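Local coordinates for acetylxylan esterase A (Aspergillus awamori, PDB 5X6S), which removes acetyl side groups from the backbone of acetylated xylans, a serine-esterase reaction that contributes to the breakdown of plant hemicellulose, at residues D202-P207 with V257-P262. Sequence-based numbering, arbitrary orientation.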
loop_
_atom_site.group_PDB
_atom_site.type_symbol
_atom_site.label_atom_id
_atom_site.label_comp_id
_atom_site.label_asym_id
_atom_site.label_seq_id
_atom_site.Cartn_x
_atom_site.Cartn_y
_atom_site.Cartn_z
ATOM N N ASP A 202 13.661 22.909 -22.441
ATOM C CA ASP A 202 12.477 22.231 -22.981
ATOM C C ASP A 202 11.504 23.256 -23.576
ATOM O O ASP A 202 11.039 24.142 -22.872
ATOM C CB ASP A 202 11.812 21.466 -21.838
ATOM C CG ASP A 202 10.840 20.394 -22.316
ATOM O OD1 ASP A 202 10.149 20.580 -23.355
ATOM O OD2 ASP A 202 10.791 19.349 -21.622
ATOM N N THR A 203 11.183 23.118 -24.854
ATOM C CA THR A 203 10.238 23.984 -25.527
ATOM C C THR A 203 8.991 23.223 -25.993
ATOM O O THR A 203 8.274 23.683 -26.867
ATOM C CB THR A 203 10.930 24.703 -26.723
ATOM O OG1 THR A 203 11.363 23.748 -27.679
ATOM C CG2 THR A 203 12.151 25.486 -26.227
ATOM N N THR A 204 8.764 22.032 -25.418
ATOM C CA THR A 204 7.498 21.276 -25.583
ATOM C C THR A 204 6.685 21.397 -24.293
ATOM O O THR A 204 5.547 21.876 -24.295
ATOM C CB THR A 204 7.774 19.790 -25.862
ATOM O OG1 THR A 204 8.484 19.671 -27.099
ATOM C CG2 THR A 204 6.493 19.004 -25.946
ATOM N N LEU A 205 7.294 20.975 -23.194
ATOM C CA LEU A 205 6.761 21.199 -21.859
ATOM C C LEU A 205 7.718 22.137 -21.146
ATOM O O LEU A 205 8.786 21.729 -20.638
ATOM C CB LEU A 205 6.580 19.890 -21.062
ATOM C CG LEU A 205 5.748 18.802 -21.768
ATOM C CD1 LEU A 205 5.604 17.591 -20.895
ATOM C CD2 LEU A 205 4.396 19.346 -22.227
ATOM N N TYR A 206 7.317 23.416 -21.111
ATOM C CA TYR A 206 8.201 24.482 -20.653
ATOM C C TYR A 206 8.634 24.282 -19.215
ATOM O O TYR A 206 7.879 23.752 -18.382
ATOM C CB TYR A 206 7.594 25.886 -20.945
ATOM C CG TYR A 206 7.837 26.322 -22.386
ATOM C CD1 TYR A 206 7.072 25.814 -23.434
ATOM C CD2 TYR A 206 8.877 27.216 -22.696
ATOM C CE1 TYR A 206 7.313 26.179 -24.766
ATOM C CE2 TYR A 206 9.129 27.598 -24.005
ATOM C CZ TYR A 206 8.342 27.060 -25.040
ATOM O OH TYR A 206 8.580 27.418 -26.343
ATOM N N PRO A 207 9.880 24.700 -18.892
ATOM C CA PRO A 207 10.486 24.358 -17.614
ATOM C C PRO A 207 9.770 24.903 -16.379
ATOM O O PRO A 207 10.076 24.476 -15.253
ATOM C CB PRO A 207 11.923 24.952 -17.716
ATOM C CG PRO A 207 11.957 25.758 -18.943
ATOM C CD PRO A 207 10.785 25.443 -19.798
ATOM N N VAL A 257 19.427 20.820 -21.360
ATOM C CA VAL A 257 18.690 19.657 -21.896
ATOM C C VAL A 257 17.249 20.068 -22.222
ATOM O O VAL A 257 16.606 20.855 -21.486
ATOM C CB VAL A 257 18.732 18.455 -20.887
ATOM C CG1 VAL A 257 17.930 17.233 -21.374
ATOM C CG2 VAL A 257 20.164 18.064 -20.559
ATOM N N GLY A 258 16.769 19.601 -23.360
ATOM C CA GLY A 258 15.407 19.851 -23.788
ATOM C C GLY A 258 14.432 18.706 -23.477
ATOM O O GLY A 258 14.504 18.067 -22.414
ATOM N N HIS A 259 13.520 18.504 -24.401
ATOM C CA HIS A 259 12.478 17.495 -24.270
ATOM C C HIS A 259 12.917 16.209 -24.923
ATOM O O HIS A 259 13.123 16.201 -26.128
ATOM C CB HIS A 259 11.189 17.991 -24.938
ATOM C CG HIS A 259 9.959 17.287 -24.455
ATOM N ND1 HIS A 259 9.444 17.461 -23.188
ATOM C CD2 HIS A 259 9.159 16.382 -25.067
ATOM C CE1 HIS A 259 8.370 16.698 -23.044
ATOM N NE2 HIS A 259 8.169 16.048 -24.172
ATOM N N THR A 260 13.097 15.116 -24.180
ATOM C CA THR A 260 12.977 15.003 -22.722
ATOM C C THR A 260 14.373 14.826 -22.105
ATOM O O THR A 260 15.380 14.681 -22.812
ATOM C CB THR A 260 12.175 13.713 -22.351
ATOM O OG1 THR A 260 12.811 12.588 -22.957
ATOM C CG2 THR A 260 10.753 13.771 -22.841
ATOM N N VAL A 261 14.431 14.834 -20.788
ATOM C CA VAL A 261 15.607 14.423 -20.067
ATOM C C VAL A 261 15.736 12.907 -20.300
ATOM O O VAL A 261 14.783 12.155 -20.033
ATOM C CB VAL A 261 15.497 14.690 -18.549
ATOM C CG1 VAL A 261 16.695 14.102 -17.803
ATOM C CG2 VAL A 261 15.350 16.197 -18.232
ATOM N N PRO A 262 16.889 12.464 -20.809
ATOM C CA PRO A 262 17.052 11.007 -21.075
ATOM C C PRO A 262 16.917 10.221 -19.781
ATOM O O PRO A 262 17.323 10.698 -18.746
ATOM C CB PRO A 262 18.508 10.865 -21.569
ATOM C CG PRO A 262 19.104 12.252 -21.580
ATOM C CD PRO A 262 18.075 13.270 -21.170
HETATM O O HOH W 1 12.742 18.362 -20.391
HETATM O O HOH W 2 12.906 20.770 -26.399
#
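Asp202 and His259 meet through a hydrogen bond from ND1 of His259 to OD2 of Asp202, 2.8 Å long and 163° at the hydrogen. The acceptor lies almost in the imidazole plane and offers its syn lone pair, although the carboxylate and ring planes are turned 58° apart. At the far end of the ring, NE2 is hydrogen-bonded to OG of Ser119, the nucleophile inferred by similarity; the geometry is consistent with a Ser-His-Asp charge relay.

Second-shell bonds fix the carboxylate. With CG anti to the backbone N (chi1 -163°), OD1 of Asp202 accepts from N of Thr204, an Asx turn, and from N of Leu205, which extends it to an Asx motif, each at 2.9 Å. One water donates to both OD2 of Asp202 and O of Gly258; a second accepts from N of Thr203 and N of His259, a longer link.

Nonpolar contacts sandwich the imidazole. CB of Thr204 sits over one face in a CH-pi contact, 3.8 Å from the ring centroid, while CG2 of Thr260 covers the opposite face. Obliquely, CG of Leu205 comes within 3.6 Å of CE1 of His259.

Both segments belong to loops of the alpha/beta-hydrolase fold: 202-207 lies in the one between strand 193-199 and helix 208-221, whereas the loop holding 257-262 runs between the adjacent parallel strand 249-254 and helix 265-272.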